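Long-range contacts in C2 domain protein (Ramazzottius varieornatus, PDB 7DF2), which binds calcium ions as a tardigrade-specific C2 domain protein whose wider biological role is so far undefined: residues A[49-54]-A[105-110]; A[70-75]-A[97-102]; A[128-133]-A[182-187]. All blocks are in the same frame, centred on the assembly; numbering follows the deposited sequence. Where two conformers were deposited one is given.

Interaction 1: A[49-54]-A[105-110]. With GLC (alpha-D-glucopyranose), chain B.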
loop_
_atom_site.group_PDB
_atom_site.type_symbol
_atom_site.label_atom_id
_atom_site.label_comp_id
_atom_site.label_asym_id
_atom_site.label_seq_id
_atom_site.Cartn_x
_atom_site.Cartn_y
_atom_site.Cartn_z
ATOM N N ARG A 49 4.810 7.378 5.756
ATOM C CA ARG A 49 6.225 7.170 6.027
ATOM C C ARG A 49 6.455 5.692 6.286
ATOM O O ARG A 49 5.515 4.927 6.517
ATOM C CB ARG A 49 6.695 8.022 7.209
ATOM C CG ARG A 49 5.998 7.692 8.504
ATOM C CD ARG A 49 6.541 8.565 9.635
ATOM N NE ARG A 49 5.941 8.139 10.889
ATOM C CZ ARG A 49 4.702 8.437 11.260
ATOM N NH1 ARG A 49 3.928 9.186 10.474
ATOM N NH2 ARG A 49 4.238 7.985 12.419
ATOM N N LEU A 50 7.726 5.302 6.236
ATOM C CA LEU A 50 8.136 3.910 6.379
ATOM C C LEU A 50 9.278 3.872 7.377
ATOM O O LEU A 50 10.296 4.542 7.173
ATOM C CB LEU A 50 8.572 3.354 5.013
ATOM C CG LEU A 50 8.829 1.891 4.613
ATOM C CD1 LEU A 50 9.431 1.098 5.705
ATOM C CD2 LEU A 50 7.582 1.197 4.046
ATOM N N ASP A 51 9.118 3.086 8.446
ATOM C CA ASP A 51 10.173 2.889 9.443
ATOM C C ASP A 51 10.798 1.526 9.177
ATOM O O ASP A 51 10.242 0.498 9.561
ATOM C CB ASP A 51 9.615 2.984 10.862
ATOM C CG ASP A 51 10.714 2.871 11.937
ATOM O OD1 ASP A 51 11.925 2.860 11.594
ATOM O OD2 ASP A 51 10.356 2.792 13.126
ATOM N N THR A 52 11.940 1.520 8.486
ATOM C CA THR A 52 12.668 0.277 8.244
ATOM C C THR A 52 13.430 -0.195 9.473
ATOM O O THR A 52 13.879 -1.350 9.505
ATOM C CB THR A 52 13.686 0.449 7.126
ATOM O OG1 THR A 52 14.727 1.320 7.591
ATOM C CG2 THR A 52 13.054 1.047 5.859
ATOM N N GLN A 53 13.621 0.688 10.455
ATOM C CA GLN A 53 14.514 0.459 11.591
ATOM C C GLN A 53 15.937 0.127 11.151
ATOM O O GLN A 53 16.733 -0.411 11.938
ATOM C CB GLN A 53 13.970 -0.641 12.511
ATOM C CG GLN A 53 12.530 -0.415 12.956
ATOM C CD GLN A 53 12.097 -1.420 13.988
ATOM O OE1 GLN A 53 11.993 -2.609 13.691
ATOM N NE2 GLN A 53 11.832 -0.953 15.214
ATOM N N GLY A 54 16.262 0.449 9.904
ATOM C CA GLY A 54 17.555 0.152 9.333
ATOM C C GLY A 54 17.808 -1.300 9.024
ATOM O O GLY A 54 18.964 -1.665 8.796
ATOM N N PRO A 105 17.593 7.855 5.900
ATOM C CA PRO A 105 17.377 7.598 7.329
ATOM C C PRO A 105 16.473 6.389 7.518
ATOM O O PRO A 105 15.739 5.985 6.613
ATOM C CB PRO A 105 16.693 8.880 7.829
ATOM C CG PRO A 105 17.047 9.912 6.824
ATOM C CD PRO A 105 17.147 9.206 5.507
ATOM N N ASP A 106 16.546 5.800 8.712
ATOM C CA ASP A 106 15.746 4.611 8.992
ATOM C C ASP A 106 14.254 4.892 8.851
ATOM O O ASP A 106 13.493 4.018 8.417
ATOM C CB ASP A 106 16.040 4.094 10.393
ATOM C CG ASP A 106 17.418 3.479 10.512
ATOM O OD1 ASP A 106 18.117 3.348 9.480
ATOM O OD2 ASP A 106 17.792 3.125 11.647
ATOM N N VAL A 107 13.813 6.092 9.224
ATOM C CA VAL A 107 12.434 6.522 9.002
ATOM C C VAL A 107 12.416 7.357 7.733
ATOM O O VAL A 107 13.018 8.437 7.677
ATOM C CB VAL A 107 11.873 7.311 10.190
ATOM C CG1 VAL A 107 10.461 7.821 9.856
ATOM C CG2 VAL A 107 11.835 6.437 11.429
ATOM N N VAL A 108 11.739 6.844 6.709
ATOM C CA VAL A 108 11.672 7.481 5.402
ATOM C C VAL A 108 10.351 8.233 5.323
ATOM O O VAL A 108 9.285 7.612 5.340
ATOM C CB VAL A 108 11.779 6.451 4.264
ATOM C CG1 VAL A 108 11.771 7.154 2.912
ATOM C CG2 VAL A 108 13.018 5.563 4.419
ATOM N N GLU A 109 10.417 9.557 5.225
ATOM C CA GLU A 109 9.216 10.363 5.029
ATOM C C GLU A 109 8.834 10.341 3.559
ATOM O O GLU A 109 9.668 10.628 2.699
ATOM C CB GLU A 109 9.458 11.792 5.499
ATOM C CG GLU A 109 9.836 11.859 6.974
ATOM C CD GLU A 109 8.647 11.608 7.881
ATOM O OE1 GLU A 109 7.493 11.784 7.427
ATOM O OE2 GLU A 109 8.860 11.238 9.052
ATOM N N ILE A 110 7.574 10.005 3.274
ATOM C CA ILE A 110 7.177 9.666 1.909
ATOM C C ILE A 110 6.074 10.590 1.409
ATOM O O ILE A 110 6.272 11.309 0.426
ATOM C CB ILE A 110 6.739 8.188 1.826
ATOM C CG1 ILE A 110 7.918 7.266 2.181
ATOM C CG2 ILE A 110 6.234 7.829 0.435
ATOM C CD1 ILE A 110 7.510 5.853 2.399
HETATM C C1 GLC B . 5.272 15.513 10.717
HETATM C C2 GLC B . 6.411 14.607 11.204
HETATM C C3 GLC B . 6.533 13.326 10.371
HETATM C C4 GLC B . 5.161 12.701 10.103
HETATM C C5 GLC B . 4.137 13.773 9.734
HETATM C C6 GLC B . 2.754 13.176 9.507
HETATM O O2 GLC B . 7.648 15.293 11.229
HETATM O O3 GLC B . 7.355 12.389 11.045
HETATM O O4 GLC B . 5.232 11.722 9.078
HETATM O O5 GLC B . 4.093 14.753 10.756
HETATM O O6 GLC B . 2.200 13.785 8.362
HETATM O O HOH W 1 15.656 3.356 5.612
#
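Strands 49-51 and 107-110 run antiparallel, their axes 4.6 Å apart at an angle of 170°. Leu50 and Val108 form the hydrogen-bonded pair, Leu50 N giving to Val108 O at 2.9 Å and Val108 N returning an almost straight bond (175°) to Leu50 O; Arg49-Glu109 and Asp51-Val107 are the flanking non-hydrogen-bonded pairs. The ladder closes where Thr52 N binds Asp106 O at 2.9 Å. Beyond it the chain leaves the sheet through an Asx turn, Gln53 N meeting Asp51 OD1 from above the carboxylate plane, and an overlapping ST turn, in which Gly54 N binds Thr52 OG1. These strands belong to the four-stranded sheet of the C2 beta-sandwich, at the end facing the calcium-binding loops. On the outer face Arg49 and Glu109, side by side, take hold of the glucose. Glu109 accepts from two sugar hydroxyls, OE1 from GLC O4 at 2.8 Å and OE2 from GLC O3 at 2.7 Å, whereas Arg49 NH1 reaches O4 only weakly and has its salt bridge with Glu169. Asp51 turns its CG away from the backbone N (chi1 -176°), setting OD1 3.6 Å from Val107 CG2. Replacing Asp51 with alanine would probably leave Gln53 N without its turn acceptor and Val107 CG2 without the carboxylate it packs against. Inward, Leu50 CB touches Ile110 CD1 at 3.8 Å.

Interaction 2: A[70-75]-A[97-102]; sequences PKIIAF and TLVDAN
A classic beta bulge interrupts the antiparallel pairing of strand 70-75 with strand 97-100, at an edge of the C2 sandwich sheet that is the partner of the one holding 41-51. Leu98 and Val99 both stand opposite Ile72, so the register slips by one residue before Ile73 pairs with Thr97.

The backbone bonds centre on this irregularity. Ile72 O is gripped twice: Leu98 N approaches it at 2.9 Å, nearly along the C=O axis, while Val99 N arrives in the carbonyl plane on a lone pair at the longer distance of 3.3 Å. Ile72 N gives to Val99 O at 2.9 Å, and Ala101 N extends the ladder to Pro70 O. Pro70 has no N-H to offer Ala101 O in return, and that carbonyl is taken up by Lys135.

Apolar contacts lie on the inward side. Ile72 and Val99 lie alongside each other with their CB atoms 4.0 Å apart, and both also pack on Ile110 of strand 107-119. The bulged Leu98 brings CD1 to within 3.7 Å of Ala74 CB.

On the other face no side chains bond directly; aliphatic carbons pass polar atoms at van der Waals range. Lys71, extended throughout, crosses Thr97 at about a right angle, CE passing OG1. Its ammonium does not meet Asp100 directly; OD1 of Asp100 forms a salt bridge with Lys135 instead. A water spans the remaining gap, donating to Asp100 OD2 at 2.6 Å and accepting weakly from Lys71 NZ at 3.2 Å.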
loop_
_atom_site.group_PDB
_atom_site.type_symbol
_atom_site.label_atom_id
_atom_site.label_comp_id
_atom_site.label_asym_id
_atom_site.label_seq_id
_atom_site.Cartn_x
_atom_site.Cartn_y
_atom_site.Cartn_z
ATOM N N PRO A 70 16.254 2.384 -0.101
ATOM C CA PRO A 70 14.911 1.821 -0.256
ATOM C C PRO A 70 14.318 2.100 -1.629
ATOM O O PRO A 70 14.401 3.211 -2.163
ATOM C CB PRO A 70 14.108 2.515 0.847
ATOM C CG PRO A 70 14.808 3.821 1.029
ATOM C CD PRO A 70 16.263 3.543 0.805
ATOM N N LYS A 71 13.746 1.056 -2.211
ATOM C CA LYS A 71 12.784 1.180 -3.294
ATOM C C LYS A 71 11.457 0.729 -2.707
ATOM O O LYS A 71 11.339 -0.411 -2.239
ATOM C CB LYS A 71 13.165 0.331 -4.511
ATOM C CG LYS A 71 12.146 0.456 -5.667
ATOM C CD LYS A 71 12.647 -0.262 -6.932
ATOM C CE LYS A 71 11.612 -0.176 -8.056
ATOM N NZ LYS A 71 12.059 -0.882 -9.297
ATOM N N ILE A 72 10.478 1.625 -2.697
ATOM C CA ILE A 72 9.209 1.388 -2.022
ATOM C C ILE A 72 8.104 1.489 -3.058
ATOM O O ILE A 72 8.004 2.499 -3.762
ATOM C CB ILE A 72 8.996 2.391 -0.871
ATOM C CG1 ILE A 72 10.137 2.251 0.142
ATOM C CG2 ILE A 72 7.642 2.155 -0.197
ATOM C CD1 ILE A 72 10.162 3.331 1.242
ATOM N N ILE A 73 7.288 0.445 -3.163
ATOM C CA ILE A 73 6.245 0.367 -4.182
ATOM C C ILE A 73 4.916 0.054 -3.507
ATOM O O ILE A 73 4.870 -0.550 -2.432
ATOM C CB ILE A 73 6.576 -0.696 -5.260
ATOM C CG1 ILE A 73 6.550 -2.102 -4.650
ATOM C CG2 ILE A 73 7.955 -0.428 -5.874
ATOM C CD1 ILE A 73 6.942 -3.192 -5.648
ATOM N N ALA A 74 3.820 0.491 -4.136
ATOM C CA ALA A 74 2.502 0.409 -3.518
ATOM C C ALA A 74 1.436 0.056 -4.545
ATOM O O ALA A 74 1.574 0.321 -5.744
ATOM C CB ALA A 74 2.115 1.725 -2.826
ATOM N N PHE A 75 0.350 -0.537 -4.047
ATOM C CA PHE A 75 -0.766 -0.948 -4.892
ATOM C C PHE A 75 -2.029 -1.040 -4.045
ATOM O O PHE A 75 -1.972 -1.493 -2.898
ATOM C CB PHE A 75 -0.453 -2.298 -5.552
ATOM C CG PHE A 75 -1.438 -2.703 -6.620
ATOM C CD1 PHE A 75 -1.320 -2.205 -7.912
ATOM C CD2 PHE A 75 -2.463 -3.593 -6.333
ATOM C CE1 PHE A 75 -2.214 -2.590 -8.903
ATOM C CE2 PHE A 75 -3.360 -3.978 -7.318
ATOM C CZ PHE A 75 -3.233 -3.469 -8.601
ATOM N N THR A 97 5.793 2.785 -8.136
ATOM C CA THR A 97 6.992 3.150 -7.381
ATOM C C THR A 97 6.802 4.525 -6.741
ATOM O O THR A 97 6.531 5.510 -7.437
ATOM C CB THR A 97 8.234 3.145 -8.273
ATOM O OG1 THR A 97 8.401 1.853 -8.859
ATOM C CG2 THR A 97 9.488 3.447 -7.465
ATOM N N LEU A 98 6.942 4.588 -5.416
ATOM C CA LEU A 98 6.831 5.831 -4.667
ATOM C C LEU A 98 8.175 6.425 -4.281
ATOM O O LEU A 98 8.324 7.654 -4.278
ATOM C CB LEU A 98 6.013 5.613 -3.393
ATOM C CG LEU A 98 4.660 4.936 -3.566
ATOM C CD1 LEU A 98 3.958 4.825 -2.221
ATOM C CD2 LEU A 98 3.797 5.689 -4.555
ATOM N N VAL A 99 9.146 5.582 -3.924
ATOM C CA VAL A 99 10.466 6.003 -3.481
ATOM C C VAL A 99 11.493 5.122 -4.172
ATOM O O VAL A 99 11.319 3.901 -4.257
ATOM C CB VAL A 99 10.607 5.897 -1.947
ATOM C CG1 VAL A 99 12.007 6.302 -1.507
ATOM C CG2 VAL A 99 9.519 6.732 -1.258
ATOM N N ASP A 100 12.575 5.731 -4.654
ATOM C CA ASP A 100 13.707 4.955 -5.179
ATOM C C ASP A 100 14.970 5.732 -4.818
ATOM O O ASP A 100 15.430 6.579 -5.595
ATOM C CB ASP A 100 13.577 4.727 -6.678
ATOM C CG ASP A 100 14.523 3.664 -7.187
ATOM O OD1 ASP A 100 15.472 3.342 -6.453
ATOM O OD2 ASP A 100 14.321 3.151 -8.310
ATOM N N ALA A 101 15.523 5.442 -3.637
ATOM C CA ALA A 101 16.492 6.338 -3.016
ATOM C C ALA A 101 17.670 5.566 -2.452
ATOM O O ALA A 101 17.663 4.332 -2.366
ATOM C CB ALA A 101 15.846 7.175 -1.904
ATOM N N ASN A 102 18.680 6.323 -2.018
ATOM C CA ASN A 102 19.930 5.748 -1.538
ATOM C C ASN A 102 20.314 6.320 -0.182
ATOM O O ASN A 102 20.210 7.533 0.051
ATOM C CB ASN A 102 21.060 5.994 -2.552
ATOM C CG ASN A 102 20.850 5.231 -3.838
ATOM O OD1 ASN A 102 20.894 3.996 -3.857
ATOM N ND2 ASN A 102 20.606 5.954 -4.923
HETATM O O HOH W 2 12.729 2.157 -10.177
#

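Interaction 3: A[128-133]-A[182-187]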
loop_
_atom_site.group_PDB
_atom_site.type_symbol
_atom_site.label_atom_id
_atom_site.label_comp_id
_atom_site.label_asym_id
_atom_site.label_seq_id
_atom_site.Cartn_x
_atom_site.Cartn_y
_atom_site.Cartn_z
ATOM N N MET A 128 -4.526 -2.578 1.032
ATOM C CA MET A 128 -3.431 -1.663 0.732
ATOM C C MET A 128 -2.134 -2.455 0.848
ATOM O O MET A 128 -1.864 -3.042 1.901
ATOM C CB MET A 128 -3.447 -0.482 1.698
ATOM C CG MET A 128 -4.668 0.408 1.522
ATOM S SD MET A 128 -4.616 1.839 2.614
ATOM C CE MET A 128 -5.094 1.146 4.188
ATOM N N ARG A 129 -1.366 -2.524 -0.241
ATOM C CA ARG A 129 -0.154 -3.339 -0.300
ATOM C C ARG A 129 1.046 -2.424 -0.495
ATOM O O ARG A 129 1.020 -1.538 -1.353
ATOM C CB ARG A 129 -0.215 -4.367 -1.439
ATOM C CG ARG A 129 -1.258 -5.457 -1.245
ATOM C CD ARG A 129 -1.074 -6.546 -2.297
ATOM N NE ARG A 129 -2.073 -7.598 -2.150
ATOM C CZ ARG A 129 -1.912 -8.685 -1.403
ATOM N NH1 ARG A 129 -0.783 -8.879 -0.724
ATOM N NH2 ARG A 129 -2.883 -9.584 -1.336
ATOM N N VAL A 130 2.103 -2.644 0.290
ATOM C CA VAL A 130 3.364 -1.931 0.123
ATOM C C VAL A 130 4.488 -2.951 0.187
ATOM O O VAL A 130 4.462 -3.867 1.018
ATOM C CB VAL A 130 3.582 -0.846 1.205
ATOM C CG1 VAL A 130 4.968 -0.205 1.071
ATOM C CG2 VAL A 130 2.504 0.233 1.126
ATOM N N ARG A 131 5.463 -2.806 -0.697
ATOM C CA ARG A 131 6.674 -3.614 -0.614
ATOM C C ARG A 131 7.886 -2.696 -0.584
ATOM O O ARG A 131 8.000 -1.768 -1.395
ATOM C CB ARG A 131 6.774 -4.600 -1.781
ATOM C CG ARG A 131 8.125 -5.358 -1.830
ATOM C CD ARG A 131 8.074 -6.425 -2.930
ATOM N NE ARG A 131 9.335 -7.135 -3.097
ATOM C CZ ARG A 131 9.682 -8.213 -2.398
ATOM N NH1 ARG A 131 8.864 -8.704 -1.482
ATOM N NH2 ARG A 131 10.848 -8.803 -2.621
ATOM N N ALA A 132 8.791 -2.955 0.352
ATOM C CA ALA A 132 10.024 -2.194 0.467
ATOM C C ALA A 132 11.204 -3.143 0.343
ATOM O O ALA A 132 11.241 -4.180 1.009
ATOM C CB ALA A 132 10.090 -1.440 1.802
ATOM N N ILE A 133 12.167 -2.790 -0.506
ATOM C CA ILE A 133 13.413 -3.546 -0.609
ATOM C C ILE A 133 14.562 -2.558 -0.504
ATOM O O ILE A 133 14.423 -1.366 -0.785
ATOM C CB ILE A 133 13.543 -4.377 -1.913
ATOM C CG1 ILE A 133 13.560 -3.468 -3.139
ATOM C CG2 ILE A 133 12.394 -5.354 -2.050
ATOM C CD1 ILE A 133 14.934 -3.243 -3.732
ATOM N N VAL A 182 4.849 0.571 8.047
ATOM C CA VAL A 182 4.520 1.610 7.083
ATOM C C VAL A 182 3.262 2.292 7.597
ATOM O O VAL A 182 2.320 1.625 8.040
ATOM C CB VAL A 182 4.334 1.077 5.649
ATOM C CG1 VAL A 182 3.129 0.174 5.524
ATOM C CG2 VAL A 182 4.187 2.268 4.684
ATOM N N TYR A 183 3.270 3.614 7.602
ATOM C CA TYR A 183 2.139 4.373 8.104
ATOM C C TYR A 183 1.292 4.789 6.920
ATOM O O TYR A 183 1.807 5.391 5.970
ATOM C CB TYR A 183 2.603 5.579 8.910
ATOM C CG TYR A 183 3.277 5.133 10.188
ATOM C CD1 TYR A 183 4.598 4.720 10.178
ATOM C CD2 TYR A 183 2.571 5.068 11.384
ATOM C CE1 TYR A 183 5.223 4.260 11.350
ATOM C CE2 TYR A 183 3.185 4.628 12.557
ATOM C CZ TYR A 183 4.512 4.228 12.526
ATOM O OH TYR A 183 5.140 3.790 13.673
ATOM N N LEU A 184 0.008 4.442 6.972
ATOM C CA LEU A 184 -0.902 4.598 5.842
ATOM C C LEU A 184 -2.125 5.405 6.246
ATOM O O LEU A 184 -2.532 5.409 7.411
ATOM C CB LEU A 184 -1.378 3.238 5.319
ATOM C CG LEU A 184 -0.292 2.269 4.877
ATOM C CD1 LEU A 184 -0.908 0.926 4.508
ATOM C CD2 LEU A 184 0.462 2.875 3.693
ATOM N N ARG A 185 -2.720 6.077 5.261
ATOM C CA ARG A 185 -4.056 6.649 5.402
ATOM C C ARG A 185 -4.839 6.324 4.145
ATOM O O ARG A 185 -4.260 6.169 3.067
ATOM C CB ARG A 185 -4.039 8.175 5.559
ATOM C CG ARG A 185 -3.240 8.711 6.709
ATOM C CD ARG A 185 -3.511 10.201 6.861
ATOM N NE ARG A 185 -3.226 10.974 5.650
ATOM C CZ ARG A 185 -3.647 12.221 5.455
ATOM N NH1 ARG A 185 -4.391 12.821 6.387
ATOM N NH2 ARG A 185 -3.338 12.870 4.335
ATOM N N TYR A 186 -6.164 6.278 4.259
ATOM C CA TYR A 186 -6.962 6.094 3.062
ATOM C C TYR A 186 -8.189 6.981 3.117
ATOM O O TYR A 186 -8.610 7.441 4.183
ATOM C CB TYR A 186 -7.394 4.633 2.868
ATOM C CG TYR A 186 -8.416 4.161 3.871
ATOM C CD1 TYR A 186 -8.023 3.633 5.094
ATOM C CD2 TYR A 186 -9.783 4.224 3.589
ATOM C CE1 TYR A 186 -8.965 3.193 6.026
ATOM C CE2 TYR A 186 -10.726 3.789 4.509
ATOM C CZ TYR A 186 -10.310 3.272 5.722
ATOM O OH TYR A 186 -11.247 2.838 6.630
ATOM N N ARG A 187 -8.716 7.255 1.919
ATOM C CA ARG A 187 -10.019 7.871 1.697
ATOM C C ARG A 187 -10.784 7.013 0.700
ATOM O O ARG A 187 -10.186 6.334 -0.140
ATOM C CB ARG A 187 -9.908 9.310 1.129
ATOM C CG ARG A 187 -9.587 10.372 2.148
ATOM C CD ARG A 187 -9.970 11.777 1.699
ATOM N NE ARG A 187 -9.564 12.070 0.324
ATOM C CZ ARG A 187 -10.125 13.013 -0.429
ATOM N NH1 ARG A 187 -11.116 13.747 0.063
ATOM N NH2 ARG A 187 -9.705 13.226 -1.670
#
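Met128 on one strand and Leu184 and Tyr186 on another meet across the interior of the sandwich, between its two sheets rather than within either. Strands 128-133 and 182-187 have axes 9.6 Å apart, too far for backbone pairing, and their directions differ by 151°; side chains alone bridge the space.

The course of Met128 gives the clearest reading. Its CB lies against Leu184, with CD1 of that leucine 4.0 Å away. CG then turns off anti to the carbonyl carbon (chi1 -66°), carrying the chain along the opposing strand toward Tyr186 and bringing SD to 3.9 Å from Tyr186 CB. A bend at the last torsion (chi3 -77°) swings the methyl round to the aromatic ring, where CE comes 3.9 Å from Tyr186 CD1. The approach is oblique to the ring, and the two side chains cross at about a right angle. One methionine side chain thus touches a leucine methyl with its CB and a tyrosine with SD and CE.

Two residues further along the strand, Val130 repeats the theme on a smaller scale. Its CG2 faces both Leu184 CD2, at 4.2 Å, and Val182 CG2, at 4.4 Å. Met45 of strand 41-51 packs against both Met128 and Val130, and Cys172, half of a disulfide with Cys148, touches Val182 and Leu184. The phenol at the far end of Tyr186 is hydrogen-bonded through OH to Asn155.

No hydrogen bond or salt bridge joins the two segments: methyl, methylene, thioether and aromatic groups meet at van der Waals range, so the joining of sheet to sheet here probably rests on shape and the burial of apolar surface rather than on directional bonds.

Overall arrangement
Of the strands in these contacts 41-51 comes first, and interaction 1 closes a long loop when 107-119 returns beside it. Interaction 2 falls wholly within that loop, pairing 70-77 with 96-100, and the calcium ligands from Cys62 to Asp69 and Asn103 lie in the intervening connections. Interaction 3 follows in series: 181-190 meets 121-136, closing a second long loop that takes in strands 139-150 and 170-173. The first two contacts each pair two strands within one sheet, and the third spans between the sheets. Interactions 1 and 2 meet in the core, where Ile110 and Leu50 pack on Ile72; backbone bonding of 70-77 to 121-136 and of 41-51 to 181-190 joins both to interaction 3.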